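Local coordinates for protein ICChI, a glycosylated chitinase (Ipomoea carnea, PDB 6IDN) that hydrolyses chitin as a glycosylated plant enzyme of glycoside hydrolase family 18, built on a TIM barrel, and also has lysozyme activity, at residues 13-18 against 61-66; 19-24 against 68-73; 83-88 against 132-137; 124-129 against 164-169. All blocks are in the same frame, centred on the assembly; numbering follows the deposited sequence. Where two conformers were deposited one is given.

Contact 1: residues 13-18 against 61-66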
# COMPACT_ATOMS: atom_id res chain seq x y z
N GLU A 13 -15.24 -8.60 3.13
CA GLU A 13 -14.03 -8.86 3.90
C GLU A 13 -14.12 -8.36 5.33
O GLU A 13 -13.14 -8.50 6.08
CB GLU A 13 -12.81 -8.24 3.21
CG GLU A 13 -12.73 -6.72 3.32
CD GLU A 13 -11.92 -6.13 2.21
OE1 GLU A 13 -10.93 -6.78 1.79
OE2 GLU A 13 -12.25 -5.01 1.74
N GLY A 14 -15.26 -7.82 5.75
CA GLY A 14 -15.38 -7.25 7.07
C GLY A 14 -15.20 -5.74 7.06
O GLY A 14 -14.64 -5.15 6.13
N SER A 15 -15.69 -5.10 8.12
CA SER A 15 -15.54 -3.66 8.25
C SER A 15 -14.09 -3.30 8.55
O SER A 15 -13.26 -4.14 8.91
CB SER A 15 -16.47 -3.11 9.34
OG SER A 15 -16.04 -3.52 10.63
N LEU A 16 -13.77 -2.02 8.36
CA LEU A 16 -12.43 -1.56 8.72
C LEU A 16 -12.19 -1.74 10.22
O LEU A 16 -11.10 -2.14 10.63
CB LEU A 16 -12.26 -0.10 8.30
CG LEU A 16 -10.92 0.55 8.60
CD1 LEU A 16 -9.77 -0.09 7.82
CD2 LEU A 16 -11.02 2.05 8.30
N ARG A 17 -13.21 -1.47 11.04
CA ARG A 17 -13.08 -1.68 12.48
C ARG A 17 -12.77 -3.14 12.80
O ARG A 17 -11.89 -3.43 13.61
CB ARG A 17 -14.35 -1.24 13.21
CG ARG A 17 -14.33 -1.58 14.70
CD ARG A 17 -15.63 -1.22 15.43
NE ARG A 17 -15.86 0.23 15.44
CZ ARG A 17 -15.47 1.04 16.42
NH1 ARG A 17 -14.84 0.55 17.48
NH2 ARG A 17 -15.71 2.34 16.34
N GLU A 18 -13.50 -4.07 12.17
CA GLU A 18 -13.24 -5.48 12.41
C GLU A 18 -11.85 -5.87 11.94
O GLU A 18 -11.17 -6.69 12.57
CB GLU A 18 -14.30 -6.33 11.70
CG GLU A 18 -15.67 -6.27 12.37
CD GLU A 18 -16.77 -6.82 11.49
OE1 GLU A 18 -16.56 -7.00 10.28
OE2 GLU A 18 -17.87 -7.08 12.02
N SER A 61 -14.76 7.69 9.01
CA SER A 61 -13.98 8.54 9.90
C SER A 61 -13.87 7.93 11.29
O SER A 61 -12.77 7.85 11.87
CB SER A 61 -14.62 9.92 9.97
OG SER A 61 -13.69 10.92 10.33
N SER A 62 -14.99 7.49 11.86
CA SER A 62 -14.97 6.96 13.22
C SER A 62 -14.16 5.67 13.30
O SER A 62 -13.49 5.41 14.30
CB SER A 62 -16.40 6.72 13.71
OG SER A 62 -17.08 7.96 13.92
N GLU A 63 -14.21 4.85 12.25
CA GLU A 63 -13.45 3.60 12.26
C GLU A 63 -11.97 3.85 12.01
O GLU A 63 -11.12 3.19 12.62
CB GLU A 63 -14.04 2.63 11.22
CG GLU A 63 -15.54 2.40 11.42
CD GLU A 63 -16.12 1.24 10.63
OE1 GLU A 63 -15.35 0.37 10.16
OE2 GLU A 63 -17.37 1.18 10.50
N ILE A 64 -11.64 4.81 11.14
CA ILE A 64 -10.25 5.22 10.97
C ILE A 64 -9.70 5.75 12.29
O ILE A 64 -8.62 5.36 12.74
CB ILE A 64 -10.14 6.28 9.86
CG1 ILE A 64 -10.55 5.69 8.50
CG2 ILE A 64 -8.72 6.86 9.77
CD1 ILE A 64 -10.88 6.76 7.44
N SER A 65 -10.46 6.63 12.95
CA SER A 65 -10.01 7.15 14.24
C SER A 65 -9.79 6.02 15.23
O SER A 65 -8.82 6.03 16.00
CB SER A 65 -11.04 8.14 14.78
OG SER A 65 -10.50 8.85 15.88
N TYR A 66 -10.68 5.03 15.24
CA TYR A 66 -10.54 3.91 16.16
C TYR A 66 -9.29 3.09 15.84
O TYR A 66 -8.52 2.73 16.74
CB TYR A 66 -11.79 3.04 16.12
CG TYR A 66 -11.64 1.74 16.88
CD1 TYR A 66 -11.77 1.71 18.27
CD2 TYR A 66 -11.37 0.55 16.22
CE1 TYR A 66 -11.63 0.52 18.97
CE2 TYR A 66 -11.24 -0.64 16.91
CZ TYR A 66 -11.37 -0.65 18.28
OH TYR A 66 -11.22 -1.83 18.98
O HOH W 1 -15.88 -0.21 7.43
O HOH W 2 -17.79 -0.30 13.48

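Contact 2: residues 19-24 against 68-73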
# COMPACT_ATOMS: atom_id res chain seq x y z
N THR A 19 -11.42 -5.31 10.82
CA THR A 19 -10.07 -5.56 10.33
C THR A 19 -9.03 -5.12 11.36
O THR A 19 -8.10 -5.86 11.68
CB THR A 19 -9.90 -4.84 9.00
OG1 THR A 19 -10.83 -5.40 8.06
CG2 THR A 19 -8.47 -5.00 8.46
N CYS A 20 -9.20 -3.92 11.90
CA CYS A 20 -8.27 -3.46 12.93
C CYS A 20 -8.36 -4.32 14.18
O CYS A 20 -7.35 -4.59 14.83
CB CYS A 20 -8.51 -1.99 13.24
SG CYS A 20 -8.00 -0.97 11.86
N ASP A 21 -9.58 -4.75 14.54
CA ASP A 21 -9.77 -5.54 15.75
C ASP A 21 -9.21 -6.96 15.66
O ASP A 21 -9.22 -7.68 16.66
CB ASP A 21 -11.26 -5.58 16.09
CG ASP A 21 -11.71 -4.38 16.93
OD1 ASP A 21 -10.88 -3.84 17.69
OD2 ASP A 21 -12.89 -3.98 16.84
N THR A 22 -8.70 -7.40 14.50
CA THR A 22 -7.95 -8.65 14.49
C THR A 22 -6.67 -8.54 15.30
O THR A 22 -6.14 -9.56 15.75
CB THR A 22 -7.60 -9.09 13.06
OG1 THR A 22 -6.60 -8.21 12.51
CG2 THR A 22 -8.84 -9.09 12.19
N ASP A 23 -6.16 -7.32 15.48
CA ASP A 23 -4.89 -7.05 16.14
C ASP A 23 -3.72 -7.71 15.42
O ASP A 23 -2.63 -7.85 15.98
CB ASP A 23 -4.95 -7.46 17.62
CG ASP A 23 -5.92 -6.60 18.41
OD1 ASP A 23 -5.93 -5.37 18.18
OD2 ASP A 23 -6.68 -7.14 19.24
N ASP A 24 -3.94 -8.11 14.16
CA ASP A 24 -2.88 -8.69 13.34
C ASP A 24 -2.14 -7.66 12.50
O ASP A 24 -1.04 -7.95 12.03
CB ASP A 24 -3.46 -9.76 12.39
CG ASP A 24 -3.73 -11.07 13.09
OD1 ASP A 24 -3.26 -11.25 14.24
OD2 ASP A 24 -4.41 -11.94 12.50
N LYS A 68 -6.60 4.17 14.39
CA LYS A 68 -5.43 4.95 14.78
C LYS A 68 -5.25 4.97 16.30
O LYS A 68 -4.11 4.98 16.78
CB LYS A 68 -5.55 6.37 14.21
CG LYS A 68 -5.50 6.39 12.68
CD LYS A 68 -5.95 7.73 12.12
CE LYS A 68 -5.07 8.87 12.63
NZ LYS A 68 -5.47 10.18 12.06
N SER A 69 -6.35 4.95 17.06
CA SER A 69 -6.24 4.90 18.52
C SER A 69 -5.53 3.64 18.99
O SER A 69 -4.98 3.62 20.10
CB SER A 69 -7.62 4.99 19.16
OG SER A 69 -8.28 3.74 19.20
N LYS A 70 -5.49 2.59 18.17
CA LYS A 70 -4.77 1.37 18.52
C LYS A 70 -3.34 1.36 17.99
O LYS A 70 -2.68 0.32 18.05
CB LYS A 70 -5.52 0.15 17.99
CG LYS A 70 -6.93 0.01 18.56
CD LYS A 70 -7.80 -0.90 17.72
CE LYS A 70 -7.32 -2.35 17.73
NZ LYS A 70 -7.21 -2.93 19.10
N GLY A 71 -2.85 2.49 17.50
CA GLY A 71 -1.51 2.56 16.94
C GLY A 71 -1.39 2.05 15.52
O GLY A 71 -0.26 1.84 15.06
N ILE A 72 -2.49 1.83 14.83
CA ILE A 72 -2.47 1.35 13.46
C ILE A 72 -2.44 2.54 12.52
O ILE A 72 -3.22 3.49 12.68
CB ILE A 72 -3.69 0.45 13.18
CG1 ILE A 72 -3.66 -0.77 14.12
CG2 ILE A 72 -3.74 0.05 11.72
CD1 ILE A 72 -4.97 -1.54 14.19
N LYS A 73 -1.53 2.53 11.54
CA LYS A 73 -1.51 3.56 10.51
C LYS A 73 -2.46 3.18 9.39
O LYS A 73 -2.62 2.00 9.06
CB LYS A 73 -0.11 3.77 9.94
CG LYS A 73 0.93 4.14 10.99
CD LYS A 73 2.29 4.33 10.36
CE LYS A 73 3.33 4.80 11.39
NZ LYS A 73 3.67 3.81 12.44

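Contact 3: residues 83-88 against 132-137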
# COMPACT_ATOMS: atom_id res chain seq x y z
N GLY A 83 -7.97 0.89 -13.66
CA GLY A 83 -8.26 2.28 -13.39
C GLY A 83 -8.01 3.17 -14.58
O GLY A 83 -7.53 2.74 -15.63
N ASN A 84 -8.36 4.44 -14.38
CA ASN A 84 -8.10 5.52 -15.32
C ASN A 84 -7.22 6.55 -14.60
O ASN A 84 -7.70 7.61 -14.19
CB ASN A 84 -9.42 6.16 -15.80
CG ASN A 84 -9.20 7.34 -16.72
OD1 ASN A 84 -8.20 7.42 -17.42
ND2 ASN A 84 -10.13 8.29 -16.69
N TYR A 85 -5.96 6.21 -14.40
CA TYR A 85 -5.09 7.12 -13.67
C TYR A 85 -3.75 7.26 -14.38
O TYR A 85 -3.25 6.31 -14.97
CB TYR A 85 -4.90 6.66 -12.22
CG TYR A 85 -4.30 5.28 -12.06
CD1 TYR A 85 -5.10 4.16 -11.94
CD2 TYR A 85 -2.92 5.10 -11.94
CE1 TYR A 85 -4.56 2.89 -11.77
CE2 TYR A 85 -2.37 3.84 -11.77
CZ TYR A 85 -3.19 2.74 -11.68
OH TYR A 85 -2.64 1.50 -11.49
N TYR A 86 -3.22 8.48 -14.33
CA TYR A 86 -1.89 8.87 -14.79
C TYR A 86 -1.75 10.37 -14.60
O TYR A 86 -2.75 11.10 -14.53
CB TYR A 86 -1.64 8.50 -16.25
CG TYR A 86 -2.60 9.11 -17.25
CD1 TYR A 86 -2.33 10.34 -17.82
CD2 TYR A 86 -3.77 8.45 -17.62
CE1 TYR A 86 -3.20 10.92 -18.73
CE2 TYR A 86 -4.64 9.02 -18.54
CZ TYR A 86 -4.36 10.25 -19.08
OH TYR A 86 -5.23 10.81 -20.00
N LEU A 87 -0.51 10.82 -14.51
CA LEU A 87 -0.19 12.23 -14.30
C LEU A 87 0.34 12.81 -15.60
O LEU A 87 1.12 12.17 -16.30
CB LEU A 87 0.85 12.37 -13.20
CG LEU A 87 0.44 11.70 -11.89
CD1 LEU A 87 1.65 11.60 -10.98
CD2 LEU A 87 -0.69 12.47 -11.20
N SER A 88 -0.07 14.04 -15.91
CA SER A 88 0.26 14.60 -17.21
C SER A 88 1.42 15.60 -17.20
O SER A 88 1.93 15.93 -18.28
CB SER A 88 -0.99 15.26 -17.82
OG SER A 88 -1.54 16.23 -16.94
N ASP A 132 5.23 8.44 -15.55
CA ASP A 132 5.85 9.75 -15.36
C ASP A 132 5.24 10.52 -14.19
O ASP A 132 4.03 10.47 -13.92
CB ASP A 132 5.71 10.60 -16.63
CG ASP A 132 6.67 10.18 -17.73
OD1 ASP A 132 7.60 9.41 -17.43
OD2 ASP A 132 6.50 10.64 -18.88
N TYR A 133 6.10 11.28 -13.50
CA TYR A 133 5.77 12.30 -12.49
C TYR A 133 5.34 11.75 -11.14
O TYR A 133 4.97 12.55 -10.26
CB TYR A 133 4.71 13.29 -13.01
CG TYR A 133 5.08 13.86 -14.35
CD1 TYR A 133 6.20 14.67 -14.49
CD2 TYR A 133 4.32 13.59 -15.46
CE1 TYR A 133 6.56 15.18 -15.71
CE2 TYR A 133 4.67 14.08 -16.69
CZ TYR A 133 5.78 14.89 -16.81
OH TYR A 133 6.12 15.40 -18.05
N TYR A 134 5.40 10.44 -10.91
CA TYR A 134 5.13 9.94 -9.56
C TYR A 134 6.24 10.33 -8.59
O TYR A 134 5.99 10.46 -7.38
CB TYR A 134 4.95 8.41 -9.60
CG TYR A 134 3.61 8.05 -10.21
CD1 TYR A 134 2.43 8.34 -9.53
CD2 TYR A 134 3.52 7.45 -11.46
CE1 TYR A 134 1.20 8.04 -10.08
CE2 TYR A 134 2.28 7.15 -12.02
CZ TYR A 134 1.13 7.43 -11.32
OH TYR A 134 -0.09 7.13 -11.87
N ASP A 135 7.47 10.54 -9.10
CA ASP A 135 8.51 11.13 -8.26
C ASP A 135 8.10 12.53 -7.79
O ASP A 135 8.27 12.87 -6.61
CB ASP A 135 9.87 11.17 -8.98
CG ASP A 135 9.83 11.77 -10.40
OD1 ASP A 135 8.76 11.99 -10.99
OD2 ASP A 135 10.95 11.99 -10.94
N THR A 136 7.56 13.34 -8.69
CA THR A 136 7.11 14.68 -8.33
C THR A 136 5.93 14.63 -7.36
O THR A 136 5.88 15.39 -6.39
CB THR A 136 6.75 15.46 -9.61
OG1 THR A 136 7.88 15.44 -10.51
CG2 THR A 136 6.38 16.91 -9.32
N LEU A 137 4.99 13.69 -7.57
CA LEU A 137 3.87 13.54 -6.64
C LEU A 137 4.38 13.23 -5.23
O LEU A 137 3.91 13.84 -4.25
CB LEU A 137 2.89 12.46 -7.13
CG LEU A 137 1.70 12.12 -6.23
CD1 LEU A 137 0.86 13.39 -5.95
CD2 LEU A 137 0.85 11.03 -6.84
O HOH W 3 1.75 9.12 -14.93

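Contact 4: residues 124-129 against 164-169. With NAG (2-acetamido-2-deoxy-beta-D-glucopyranose), chain C.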
# COMPACT_ATOMS: atom_id res chain seq x y z
N PHE A 124 1.48 4.07 -3.02
CA PHE A 124 1.56 4.19 -4.48
C PHE A 124 1.50 2.78 -5.07
O PHE A 124 2.52 2.11 -5.20
CB PHE A 124 2.87 4.85 -4.91
CG PHE A 124 2.97 6.33 -4.67
CD1 PHE A 124 2.69 6.90 -3.43
CD2 PHE A 124 3.42 7.16 -5.69
CE1 PHE A 124 2.83 8.26 -3.23
CE2 PHE A 124 3.58 8.54 -5.50
CZ PHE A 124 3.27 9.10 -4.28
N ASP A 125 0.30 2.33 -5.43
CA ASP A 125 0.13 1.00 -6.04
C ASP A 125 -0.09 1.15 -7.54
O ASP A 125 -1.11 0.79 -8.10
CB ASP A 125 -1.03 0.25 -5.37
CG ASP A 125 -1.08 -1.22 -5.77
OD1 ASP A 125 -0.11 -1.72 -6.38
OD2 ASP A 125 -2.10 -1.89 -5.49
N ILE A 126 0.92 1.74 -8.19
CA ILE A 126 0.84 2.10 -9.60
C ILE A 126 1.15 0.86 -10.43
O ILE A 126 2.28 0.39 -10.46
CB ILE A 126 1.81 3.25 -9.92
CG1 ILE A 126 1.59 4.43 -8.97
CG2 ILE A 126 1.65 3.70 -11.38
CD1 ILE A 126 0.11 4.86 -8.81
N GLU A 127 0.13 0.32 -11.11
CA GLU A 127 0.25 -0.90 -11.89
C GLU A 127 -0.03 -0.73 -13.37
O GLU A 127 0.11 -1.70 -14.13
CB GLU A 127 -0.70 -1.98 -11.36
CG GLU A 127 -0.53 -2.37 -9.92
CD GLU A 127 -1.53 -3.44 -9.52
OE1 GLU A 127 -1.74 -4.38 -10.31
OE2 GLU A 127 -2.10 -3.33 -8.41
N ASP A 128 -0.46 0.45 -13.80
CA ASP A 128 -0.72 0.65 -15.22
C ASP A 128 -0.68 2.15 -15.50
O ASP A 128 -0.58 2.97 -14.59
CB ASP A 128 -2.06 0.02 -15.66
CG ASP A 128 -3.28 0.78 -15.16
OD1 ASP A 128 -3.45 0.86 -13.94
OD2 ASP A 128 -4.08 1.27 -15.99
N GLY A 129 -0.73 2.48 -16.79
CA GLY A 129 -0.64 3.87 -17.21
C GLY A 129 0.78 4.38 -17.23
O GLY A 129 1.74 3.69 -16.87
N ASP A 164 11.30 -1.56 -11.17
CA ASP A 164 9.89 -1.53 -11.52
C ASP A 164 9.61 -0.36 -12.47
O ASP A 164 9.94 0.78 -12.16
CB ASP A 164 9.04 -1.39 -10.25
CG ASP A 164 7.57 -1.43 -10.53
OD1 ASP A 164 7.01 -2.55 -10.55
OD2 ASP A 164 6.98 -0.36 -10.75
N TYR A 165 9.02 -0.66 -13.63
CA TYR A 165 8.76 0.39 -14.61
C TYR A 165 7.97 1.54 -14.00
O TYR A 165 8.32 2.72 -14.19
CB TYR A 165 7.99 -0.15 -15.82
CG TYR A 165 7.28 0.94 -16.63
CD1 TYR A 165 7.99 1.80 -17.46
CD2 TYR A 165 5.90 1.11 -16.56
CE1 TYR A 165 7.35 2.80 -18.19
CE2 TYR A 165 5.25 2.12 -17.29
CZ TYR A 165 5.98 2.96 -18.10
OH TYR A 165 5.34 3.95 -18.84
N TYR A 166 6.90 1.22 -13.27
CA TYR A 166 5.97 2.27 -12.85
C TYR A 166 6.54 3.10 -11.73
O TYR A 166 6.28 4.31 -11.66
CB TYR A 166 4.64 1.67 -12.43
CG TYR A 166 3.96 0.95 -13.56
CD1 TYR A 166 3.24 1.65 -14.52
CD2 TYR A 166 4.08 -0.42 -13.68
CE1 TYR A 166 2.65 0.97 -15.58
CE2 TYR A 166 3.49 -1.09 -14.73
CZ TYR A 166 2.77 -0.40 -15.67
OH TYR A 166 2.19 -1.10 -16.71
N LEU A 167 7.31 2.47 -10.83
CA LEU A 167 7.67 3.10 -9.57
C LEU A 167 9.16 3.33 -9.40
O LEU A 167 9.56 3.83 -8.34
CB LEU A 167 7.15 2.26 -8.39
CG LEU A 167 5.63 2.29 -8.27
CD1 LEU A 167 5.15 1.22 -7.31
CD2 LEU A 167 5.20 3.69 -7.81
N ARG A 168 10.00 3.00 -10.38
CA ARG A 168 11.43 3.14 -10.13
C ARG A 168 11.80 4.59 -9.84
O ARG A 168 12.58 4.86 -8.93
CB ARG A 168 12.26 2.57 -11.29
CG ARG A 168 12.16 3.31 -12.56
CD ARG A 168 12.88 2.56 -13.67
NE ARG A 168 14.33 2.57 -13.50
CZ ARG A 168 15.19 2.05 -14.37
NH1 ARG A 168 14.75 1.45 -15.48
NH2 ARG A 168 16.49 2.12 -14.12
N GLU A 169 11.20 5.54 -10.56
CA GLU A 169 11.54 6.95 -10.35
C GLU A 169 11.05 7.44 -9.00
O GLU A 169 11.75 8.18 -8.30
CB GLU A 169 10.96 7.82 -11.45
CG GLU A 169 11.62 7.67 -12.81
CD GLU A 169 11.01 8.59 -13.86
OE1 GLU A 169 9.93 9.16 -13.58
OE2 GLU A 169 11.59 8.75 -14.95
C1 NAG C . 18.37 6.43 -9.61
C2 NAG C . 18.61 5.37 -10.69
C3 NAG C . 20.08 5.37 -11.12
C4 NAG C . 20.52 6.78 -11.49
C5 NAG C . 20.21 7.75 -10.35
C6 NAG C . 20.51 9.19 -10.68
C7 NAG C . 17.16 3.38 -10.72
C8 NAG C . 16.88 2.05 -10.10
N2 NAG C . 18.20 4.06 -10.21
O3 NAG C . 20.27 4.50 -12.24
O4 NAG C . 21.92 6.80 -11.75
O5 NAG C . 18.80 7.69 -10.07
O6 NAG C . 20.17 10.05 -9.60
O7 NAG C . 16.50 3.82 -11.66
O HOH W 4 4.34 -1.86 -10.52
O HOH W 5 0.32 0.19 -18.46

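Contact 1: residues 13-18 against 61-66
Glu63 supplies the polar link to Arg17 and its neighbours. Its OE1 accepts from Arg17 N at 3.0 Å, the donor arriving on the anti side and 32° out of the carboxylate plane. A water accepts from Leu16 N and donates to the same OE1 at 2.8 Å, giving this oxygen a second grip. Glu63 CG stands anti to the carbonyl carbon and the chain runs extended from there to the first turn of helix 16-21, where its negative charge would probably suit the positive end of the helix dipole. That end is already closed by a capping box: Glu18 N donates to Ser15 OG at 3.0 Å, and Ser15 N donates back to Glu18 OE1. The two helices involved, 16-21 and 60-69, follow the first two strands of the TIM barrel and lie next to each other on its outer layer.

The cationic contact is made by Arg17 and Tyr66. NH1 sits 3.3 Å above the Tyr66 ring plane, over its centre, and CZ is 4.2 Å from the ring centroid, a cation-pi pair. The guanidinium is tilted 33° against the ring and so does not lie flat on it. Tyr66 OH has its own partner, Asp21.

The apolar pair is Leu16 CD2 against Ile64 CG1 at 3.7 Å. Leu16 also touches Trp7 of strand 2-7, and Ile64 rests on Leu114 and Leu119.

Contact 2: residues 19-24 against 68-73
Lys70 and Asp23 form the one salt bridge between 19-24 and 68-73. NZ donates to Asp23 OD1 at 2.9 Å, using the syn lone pair of the carboxylate, and the two side chains cross at about a right angle. Bends at chi3 and chi4 curl the end of the lysine, and its CE lies 3.7 Å from Cys20 O. Asp21 OD1 is 4.0 Å from NZ, too far for a salt bridge, and is instead hydrogen-bonded to Tyr66 OH. Beside this charged edge is a small apolar contact: Ile72 CD1 meets Cys20 CB at 3.7 Å and its SG at 3.9 Å. That sulfur is fixed by the disulfide to Cys67, and both Cys20 and Ile72 also touch Ile28 of strand 27-36.

In the next shell, the chain turns hold these groups in place. Asp23 has left helical geometry with a phi of 60°, while its N still bonds to Cys20 O. Thr22 OG1 accepts from Asp24 N at 3.1 Å in an ST turn and donates to Thr19 O. On the other side Gly71, with positive phi, is the C-prime residue of a Schellman motif, Ile72 N reaching Cys67 O and Gly71 N reaching Lys68 O. The chain then enters strand 73-80. Two neighbouring barrel helices, each turning into its next strand and tied by a disulfide, form an arrangement consistent with that of hevamine, a plant chitinase of family 18.

Contact 3: residues 83-88 against 132-137
Leu87 and Tyr133 bring the backbones closest, their CA atoms 6.2 Å apart, where the chain leaving the short strand 84-85 passes the start of helix 134-148, with Tyr133 at the N-cap position. In the TIM barrel this joins the loop that follows strand 73-80 to the helix that follows strand 121-126. The Leu87 side chain fills the junction, its CG anti to the carbonyl carbon (chi1 -55°), which turns the branch toward Tyr134. Its CD1 lies 3.6 Å above the Tyr134 ring plane, offset toward the rim, and 24° off the normal through the centroid, a CH-pi contact. The same methyl is 3.5 Å from Tyr133 O and 4.1 Å from Leu137 CB. Tyr134 continues past Leu87 to place its OH in the plane of the Tyr85 ring, at the edge, 3.5 Å from CD2. Tyr85 OH is hydrogen-bonded to Gly80 O. An alanine in place of Tyr134 would probably leave Leu87 CD1 without its aromatic face and open a gap beside the Tyr85 edge. The Tyr133 ring turns its edge to Leu87 O. A water completes the seam, accepting from Leu87 N at 2.9 Å and lying 2.8 Å from Asp132 O, to which it can donate.

Contact 4: residues 124-129 against 164-169
One water bridges the two segments, donating to Ile126 O at 3.1 Å and to Asp164 OD1 at 2.8 Å; Ala159 N is a second grip on that carboxylate oxygen. The other oxygen, OD2, accepts from Leu167 N at 2.9 Å through its anti lone pair. This is an Asx motif that pins the turn just ahead of helix 168-171.

The turn presents Tyr166 to the chain beyond strand 121-126. Its CG stands anti to the carbonyl carbon, and the ring packs against residues 127-129. The peptide of Glu127 and Asp128 covers one face, with Asp128 N 3.6 Å above the plane and offset toward the rim. Gly129 O comes in at the edge, in plane, 3.1 Å from CE1. A second water joins Tyr166 OH, at 2.9 Å, to Gly129 N. Tyr166 CB packs on Ile126 CG2. A serine in place of Tyr166 would probably uncover the Glu127-Asp128 peptide and leave the water on Gly129 N without its phenol partner.

Farther in, Leu167 CD2 reaches Phe124 CB and Ile126 CG1, each at 3.9 Å, so the base of the turn rests on the strand. On the far side of the turn Arg168 NE and NH2 both donate to O7 of the N-acetylglucosamine, the NH2 bond being 3.0 Å long; this is part of the glycan pocket that Phe162 and Asn172 complete. Residues 124-127 belong to the sequence DGIDFDIE, which fits the DxxDxDxE signature that family 18 chitinases carry on the fourth strand of the barrel.

How the contacts relate
Contacts 1 and 2 share helices 16-21 and 60-69 and lie 9 Å apart, centre to centre. They touch through Tyr66 and Asp21. Contacts 3 and 4 form a second pair, also 9 Å apart, with Tyr85 OH hydrogen-bonded to Glu127 N; the pairs are 28 to 30 Å from each other. None is wholly core. Contact 4, centred about 12 Å from the chain's centre, combines buried strand residues with a glycan-facing arginine; the other three lie about 16 to 17 Å out. Charged side chains feature in both helix contacts, as a cation-pi pair and a salt bridge, beside small apolar contacts. Aromatic rings against aliphatic groups and peptides carry contacts 3 and 4; waters bridge contacts 1, 3 and 4.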